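Long-range contact in proteasome assembly chaperone family protein (Thermoplasma acidophilum, PDB 3GAA), which is of unknown function but belongs to the PAC2 family, so it may act as a proteasome assembly chaperone: residues P134-P146 and A154-G166. Sequence-based numbering, arbitrary orientation.
Sequences PEERPVFAVAEKP and AGIQPADSAIIAG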
ATOM      1  N   PRO A 134      19.678  28.848  47.401  1.00 68.97           N
ATOM      2  CA  PRO A 134      19.291  29.412  48.741  1.00 69.02           C
ATOM      3  C   PRO A 134      18.096  28.636  49.393  1.00 68.54           C
ATOM      4  O   PRO A 134      16.975  28.698  48.886  1.00 68.36           O
ATOM      5  CB  PRO A 134      18.995  30.912  48.435  1.00 69.32           C
ATOM      6  CG  PRO A 134      19.865  31.253  47.130  1.00 69.17           C
ATOM      7  CD  PRO A 134      20.141  29.889  46.431  1.00 69.34           C
ATOM      8  N   GLU A 135      18.367  27.916  50.494  1.00 67.95           N
ATOM      9  CA  GLU A 135      17.554  26.743  50.965  1.00 67.40           C
ATOM     10  C   GLU A 135      16.025  26.852  50.833  1.00 65.96           C
ATOM     11  O   GLU A 135      15.308  25.832  50.886  1.00 66.18           O
ATOM     12  CB  GLU A 135      17.896  26.379  52.423  1.00 67.79           C
ATOM     13  CG  GLU A 135      17.482  24.936  52.859  1.00 69.61           C
ATOM     14  CD  GLU A 135      17.462  24.774  54.391  1.00 72.56           C
ATOM     15  OE1 GLU A 135      18.050  25.630  55.109  1.00 72.42           O
ATOM     16  OE2 GLU A 135      16.851  23.790  54.875  1.00 74.86           O
ATOM     17  N   GLU A 136      15.538  28.088  50.713  1.00 63.63           N
ATOM     18  CA  GLU A 136      14.200  28.357  50.177  1.00 61.58           C
ATOM     19  C   GLU A 136      14.224  28.048  48.669  1.00 58.04           C
ATOM     20  O   GLU A 136      14.612  28.914  47.871  1.00 57.91           O
ATOM     21  CB  GLU A 136      13.789  29.838  50.442  1.00 62.43           C
ATOM     22  CG  GLU A 136      13.791  30.341  51.946  1.00 64.38           C
ATOM     23  CD  GLU A 136      13.936  29.214  53.030  1.00 68.11           C
ATOM     24  OE1 GLU A 136      14.527  29.499  54.121  1.00 69.14           O
ATOM     25  OE2 GLU A 136      13.480  28.053  52.801  1.00 69.63           O
ATOM     26  N   ARG A 137      13.873  26.813  48.290  1.00 53.41           N
ATOM     27  CA  ARG A 137      13.857  26.438  46.888  1.00 49.75           C
ATOM     28  C   ARG A 137      12.429  26.255  46.403  1.00 46.26           C
ATOM     29  O   ARG A 137      11.723  25.377  46.876  1.00 44.94           O
ATOM     30  CB  ARG A 137      14.648  25.179  46.646  1.00 49.77           C
ATOM     31  CG  ARG A 137      14.217  24.432  45.373  1.00 51.08           C
ATOM     32  CD  ARG A 137      15.313  23.617  44.772  1.00 50.69           C
ATOM     33  NE  ARG A 137      16.200  23.061  45.787  1.00 49.20           N
ATOM     34  CZ  ARG A 137      17.377  22.510  45.509  1.00 48.30           C
ATOM     35  NH1 ARG A 137      17.809  22.424  44.247  1.00 47.76           N
ATOM     36  NH2 ARG A 137      18.117  22.017  46.493  1.00 47.48           N
ATOM     37  N   PRO A 138      12.011  27.067  45.419  1.00 42.66           N
ATOM     38  CA  PRO A 138      10.655  27.017  44.865  1.00 40.53           C
ATOM     39  C   PRO A 138      10.393  25.926  43.781  1.00 38.25           C
ATOM     40  O   PRO A 138      11.305  25.428  43.107  1.00 37.33           O
ATOM     41  CB  PRO A 138      10.519  28.407  44.249  1.00 40.78           C
ATOM     42  CG  PRO A 138      11.915  28.738  43.783  1.00 40.68           C
ATOM     43  CD  PRO A 138      12.840  28.083  44.737  1.00 42.15           C
ATOM     44  N   VAL A 139       9.138  25.550  43.622  1.00 35.88           N
ATOM     45  CA  VAL A 139       8.766  24.758  42.467  1.00 34.35           C
ATOM     46  C   VAL A 139       7.919  25.597  41.522  1.00 32.68           C
ATOM     47  O   VAL A 139       7.041  26.306  41.942  1.00 30.68           O
ATOM     48  CB  VAL A 139       8.046  23.430  42.829  1.00 33.93           C
ATOM     49  CG1 VAL A 139       7.690  22.664  41.562  1.00 33.12           C
ATOM     50  CG2 VAL A 139       8.935  22.577  43.624  1.00 33.56           C
ATOM     51  N   PHE A 140       8.190  25.473  40.233  1.00 32.13           N
ATOM     52  CA  PHE A 140       7.337  26.100  39.248  1.00 32.07           C
ATOM     53  C   PHE A 140       6.619  25.070  38.497  1.00 32.05           C
ATOM     54  O   PHE A 140       6.994  23.905  38.527  1.00 31.55           O
ATOM     55  CB  PHE A 140       8.121  26.982  38.305  1.00 31.76           C
ATOM     56  CG  PHE A 140       8.901  27.987  39.006  1.00 30.43           C
ATOM     57  CD1 PHE A 140       8.295  29.167  39.433  1.00 32.46           C
ATOM     58  CD2 PHE A 140      10.195  27.725  39.361  1.00 28.46           C
ATOM     59  CE1 PHE A 140       9.036  30.138  40.175  1.00 32.48           C
ATOM     60  CE2 PHE A 140      10.954  28.681  40.074  1.00 30.52           C
ATOM     61  CZ  PHE A 140      10.378  29.891  40.483  1.00 28.60           C
ATOM     62  N   ALA A 141       5.564  25.534  37.850  1.00 33.21           N
ATOM     63  CA  ALA A 141       4.688  24.726  37.033  1.00 34.18           C
ATOM     64  C   ALA A 141       4.376  25.397  35.693  1.00 35.68           C
ATOM     65  O   ALA A 141       4.087  26.614  35.620  1.00 36.92           O
ATOM     66  CB  ALA A 141       3.411  24.494  37.753  1.00 33.75           C
ATOM     67  N   VAL A 142       4.381  24.600  34.624  1.00 36.61           N
ATOM     68  CA  VAL A 142       3.597  24.971  33.471  1.00 36.28           C
ATOM     69  C   VAL A 142       2.412  24.020  33.411  1.00 36.66           C
ATOM     70  O   VAL A 142       2.593  22.827  33.370  1.00 36.98           O
ATOM     71  CB  VAL A 142       4.411  25.070  32.183  1.00 36.46           C
ATOM     72  CG1 VAL A 142       5.923  24.865  32.427  1.00 35.23           C
ATOM     73  CG2 VAL A 142       3.813  24.187  31.126  1.00 36.23           C
ATOM     74  N   ALA A 143       1.201  24.581  33.520  1.00 36.88           N
ATOM     75  CA  ALA A 143      -0.055  23.844  33.391  1.00 36.88           C
ATOM     76  C   ALA A 143      -1.113  24.792  32.823  1.00 37.60           C
ATOM     77  O   ALA A 143      -0.838  25.941  32.579  1.00 37.52           O
ATOM     78  CB  ALA A 143      -0.501  23.286  34.731  1.00 35.55           C
ATOM     79  N   GLU A 144      -2.325  24.303  32.606  1.00 38.98           N
ATOM     80  CA  GLU A 144      -3.441  25.159  32.216  1.00 39.84           C
ATOM     81  C   GLU A 144      -4.045  25.878  33.399  1.00 40.61           C
ATOM     82  O   GLU A 144      -3.926  25.418  34.532  1.00 40.62           O
ATOM     83  CB  GLU A 144      -4.505  24.333  31.546  1.00 39.89           C
ATOM     84  CG  GLU A 144      -4.000  23.758  30.227  1.00 42.55           C
ATOM     85  CD  GLU A 144      -5.011  22.828  29.567  1.00 47.07           C
ATOM     86  OE1 GLU A 144      -5.144  21.638  30.018  1.00 51.57           O
ATOM     87  OE2 GLU A 144      -5.669  23.283  28.600  1.00 46.34           O
ATOM     88  N   LYS A 145      -4.713  27.003  33.117  1.00 41.57           N
ATOM     89  CA  LYS A 145      -5.163  27.949  34.138  1.00 41.64           C
ATOM     90  C   LYS A 145      -5.851  27.259  35.298  1.00 40.75           C
ATOM     91  O   LYS A 145      -5.494  27.438  36.452  1.00 40.56           O
ATOM     92  CB  LYS A 145      -6.093  29.009  33.543  1.00 42.25           C
ATOM     93  CG  LYS A 145      -5.399  30.338  33.195  1.00 46.54           C
ATOM     94  CD  LYS A 145      -6.399  31.566  33.255  1.00 52.75           C
ATOM     95  CE  LYS A 145      -5.681  32.977  33.128  1.00 55.04           C
ATOM     96  NZ  LYS A 145      -5.558  33.543  31.716  1.00 57.36           N
ATOM     97  N   PRO A 146      -6.844  26.463  35.012  1.00 39.62           N
ATOM     98  CA  PRO A 146      -7.502  25.836  36.149  1.00 40.07           C
ATOM     99  C   PRO A 146      -6.564  25.004  37.084  1.00 40.61           C
ATOM    100  O   PRO A 146      -6.678  25.075  38.333  1.00 40.00           O
ATOM    101  CB  PRO A 146      -8.566  24.964  35.495  1.00 39.95           C
ATOM    102  CG  PRO A 146      -8.722  25.525  34.143  1.00 40.53           C
ATOM    103  CD  PRO A 146      -7.436  26.114  33.729  1.00 39.38           C
ATOM    104  N   ALA A 154      -1.227  25.934  46.522  1.00 43.01           N
ATOM    105  CA  ALA A 154      -0.290  24.928  47.027  1.00 42.12           C
ATOM    106  C   ALA A 154       1.113  25.466  47.192  1.00 41.80           C
ATOM    107  O   ALA A 154       1.992  24.729  47.631  1.00 41.79           O
ATOM    108  CB  ALA A 154      -0.266  23.731  46.107  1.00 41.50           C
ATOM    109  N   GLY A 155       1.342  26.727  46.815  1.00 41.65           N
ATOM    110  CA  GLY A 155       2.689  27.330  46.877  1.00 41.34           C
ATOM    111  C   GLY A 155       3.494  27.217  45.581  1.00 41.14           C
ATOM    112  O   GLY A 155       4.540  27.828  45.464  1.00 41.78           O
ATOM    113  N   ILE A 156       3.007  26.450  44.606  1.00 40.66           N
ATOM    114  CA  ILE A 156       3.699  26.267  43.337  1.00 40.20           C
ATOM    115  C   ILE A 156       3.391  27.476  42.466  1.00 40.31           C
ATOM    116  O   ILE A 156       2.248  27.795  42.223  1.00 40.49           O
ATOM    117  CB  ILE A 156       3.213  24.991  42.615  1.00 40.17           C
ATOM    118  CG1 ILE A 156       3.241  23.767  43.561  1.00 39.91           C
ATOM    119  CG2 ILE A 156       4.038  24.725  41.373  1.00 39.44           C
ATOM    120  CD1 ILE A 156       2.714  22.449  42.918  1.00 38.30           C
ATOM    121  N   GLN A 157       4.412  28.148  41.992  1.00 40.90           N
ATOM    122  CA  GLN A 157       4.211  29.299  41.134  1.00 42.00           C
ATOM    123  C   GLN A 157       4.469  28.962  39.658  1.00 41.54           C
ATOM    124  O   GLN A 157       5.072  27.920  39.341  1.00 40.22           O
ATOM    125  CB  GLN A 157       5.050  30.511  41.588  1.00 43.16           C
ATOM    126  CG  GLN A 157       6.221  30.242  42.631  1.00 46.29           C
ATOM    127  CD  GLN A 157       7.073  31.512  42.932  1.00 49.22           C
ATOM    128  OE1 GLN A 157       8.230  31.425  43.359  1.00 51.83           O
ATOM    129  NE2 GLN A 157       6.495  32.684  42.690  1.00 50.05           N
ATOM    130  N   PRO A 158       3.949  29.824  38.748  1.00 41.30           N
ATOM    131  CA  PRO A 158       3.975  29.596  37.294  1.00 40.95           C
ATOM    132  C   PRO A 158       5.331  29.794  36.762  1.00 41.58           C
ATOM    133  O   PRO A 158       5.934  30.795  37.074  1.00 42.31           O
ATOM    134  CB  PRO A 158       3.074  30.699  36.766  1.00 40.41           C
ATOM    135  CG  PRO A 158       2.130  30.936  37.850  1.00 40.15           C
ATOM    136  CD  PRO A 158       2.941  30.840  39.091  1.00 40.80           C
ATOM    137  N   ALA A 159       5.839  28.872  35.964  1.00 42.50           N
ATOM    138  CA  ALA A 159       7.204  29.034  35.435  1.00 43.12           C
ATOM    139  C   ALA A 159       7.294  30.338  34.705  1.00 44.00           C
ATOM    140  O   ALA A 159       6.312  30.815  34.186  1.00 42.89           O
ATOM    141  CB  ALA A 159       7.549  27.929  34.519  1.00 42.37           C
ATOM    142  N   ASP A 160       8.459  30.957  34.666  1.00 46.34           N
ATOM    143  CA  ASP A 160       8.531  32.120  33.798  1.00 48.40           C
ATOM    144  C   ASP A 160       9.231  31.816  32.512  1.00 48.00           C
ATOM    145  O   ASP A 160      10.449  31.889  32.443  1.00 49.75           O
ATOM    146  CB  ASP A 160       9.127  33.385  34.435  1.00 49.50           C
ATOM    147  CG  ASP A 160       8.492  34.675  33.814  1.00 55.19           C
ATOM    148  OD1 ASP A 160       8.154  34.625  32.584  1.00 62.08           O
ATOM    149  OD2 ASP A 160       8.275  35.698  34.530  1.00 60.52           O
ATOM    150  N   SER A 161       8.466  31.462  31.493  1.00 46.65           N
ATOM    151  CA  SER A 161       9.029  31.412  30.171  1.00 46.11           C
ATOM    152  C   SER A 161       7.933  31.490  29.184  1.00 44.49           C
ATOM    153  O   SER A 161       6.848  30.956  29.394  1.00 44.52           O
ATOM    154  CB  SER A 161       9.851  30.163  29.953  1.00 46.35           C
ATOM    155  OG  SER A 161       9.283  29.089  30.651  1.00 49.66           O
ATOM    156  N   ALA A 162       8.212  32.214  28.119  1.00 42.75           N
ATOM    157  CA  ALA A 162       7.194  32.493  27.157  1.00 42.30           C
ATOM    158  C   ALA A 162       6.988  31.217  26.376  1.00 41.62           C
ATOM    159  O   ALA A 162       5.888  30.932  25.999  1.00 41.42           O
ATOM    160  CB  ALA A 162       7.606  33.665  26.258  1.00 42.48           C
ATOM    161  N   ILE A 163       8.044  30.434  26.173  1.00 41.09           N
ATOM    162  CA  ILE A 163       7.930  29.199  25.442  1.00 40.68           C
ATOM    163  C   ILE A 163       8.589  28.037  26.203  1.00 40.42           C
ATOM    164  O   ILE A 163       9.433  28.261  27.048  1.00 41.20           O
ATOM    165  CB  ILE A 163       8.488  29.360  23.999  1.00 41.12           C
ATOM    166  CG1 ILE A 163       9.946  29.721  24.009  1.00 40.81           C
ATOM    167  CG2 ILE A 163       7.707  30.466  23.187  1.00 39.13           C
ATOM    168  CD1 ILE A 163      10.654  28.918  23.021  1.00 41.73           C
ATOM    169  N   ILE A 164       8.152  26.813  25.924  1.00 39.53           N
ATOM    170  CA  ILE A 164       8.614  25.618  26.575  1.00 38.91           C
ATOM    171  C   ILE A 164       9.176  24.654  25.533  1.00 38.14           C
ATOM    172  O   ILE A 164       8.456  24.141  24.668  1.00 37.74           O
ATOM    173  CB  ILE A 164       7.452  24.938  27.267  1.00 40.00           C
ATOM    174  CG1 ILE A 164       6.690  25.938  28.142  1.00 41.83           C
ATOM    175  CG2 ILE A 164       7.932  23.762  28.105  1.00 39.67           C
ATOM    176  CD1 ILE A 164       7.552  26.612  29.196  1.00 43.66           C
ATOM    177  N   ALA A 165      10.478  24.415  25.602  1.00 37.62           N
ATOM    178  CA  ALA A 165      11.163  23.662  24.578  1.00 36.72           C
ATOM    179  C   ALA A 165      11.540  22.260  25.059  1.00 36.79           C
ATOM    180  O   ALA A 165      10.949  21.706  25.984  1.00 36.24           O
ATOM    181  CB  ALA A 165      12.355  24.389  24.159  1.00 36.24           C
ATOM    182  N   GLY A 166      12.525  21.686  24.378  1.00 37.09           N
ATOM    183  CA  GLY A 166      12.906  20.319  24.533  1.00 36.63           C
ATOM    184  C   GLY A 166      11.729  19.412  24.441  1.00 37.12           C
ATOM    185  O   GLY A 166      10.722  19.743  23.802  1.00 37.49           O
TER
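F140 and A141 pair in parallel with Q157 and P158, the two strands of a beta-alpha-beta unit whose connection is helix 145-153. Strand 157-158 ends the mixed sheet of this chain, and strand 140-142 bonds on to strand 181-190 through F140 and V142. Three backbone bonds hold the pair. Q157 N donates to V139 O at 3.2 Å, and A141 N to Q157 O at 2.9 Å. A159 N donates to A141 O at 2.9 Å.

One face is apolar and tight. I156 holds CG2 anti to its backbone N, which sets this methyl against A141 CB (3.7 Å) and beside V139 CG1. F151 of the connecting helix touches both A141 and I156.

The opposite face of strand 140-142 carries F140 and V142. Its inner end is buried and also tight. V142 CG1 packs on A159 CB and meets I164 CD1 tip to tip at 4.0 Å, and L172 of helix 166-178 packs on both V142 and I164. I163 and I164 pair in an antiparallel ladder with a strand of the second subunit, so beta pairing continues across the interface. F140 CB sits 3.9 Å from A159 CB.

The loose, solvent side is confined to the exposed Q157 side chain and the outer part of the F140 ring. The two side chains run alongside each other, ring and amide planes 27° apart. With F140 replaced by an alanine, the extended Q157 chain would probably lose its flat neighbour and be freer to turn. Q157 OE1 lies 3.5 Å from F140 CE1.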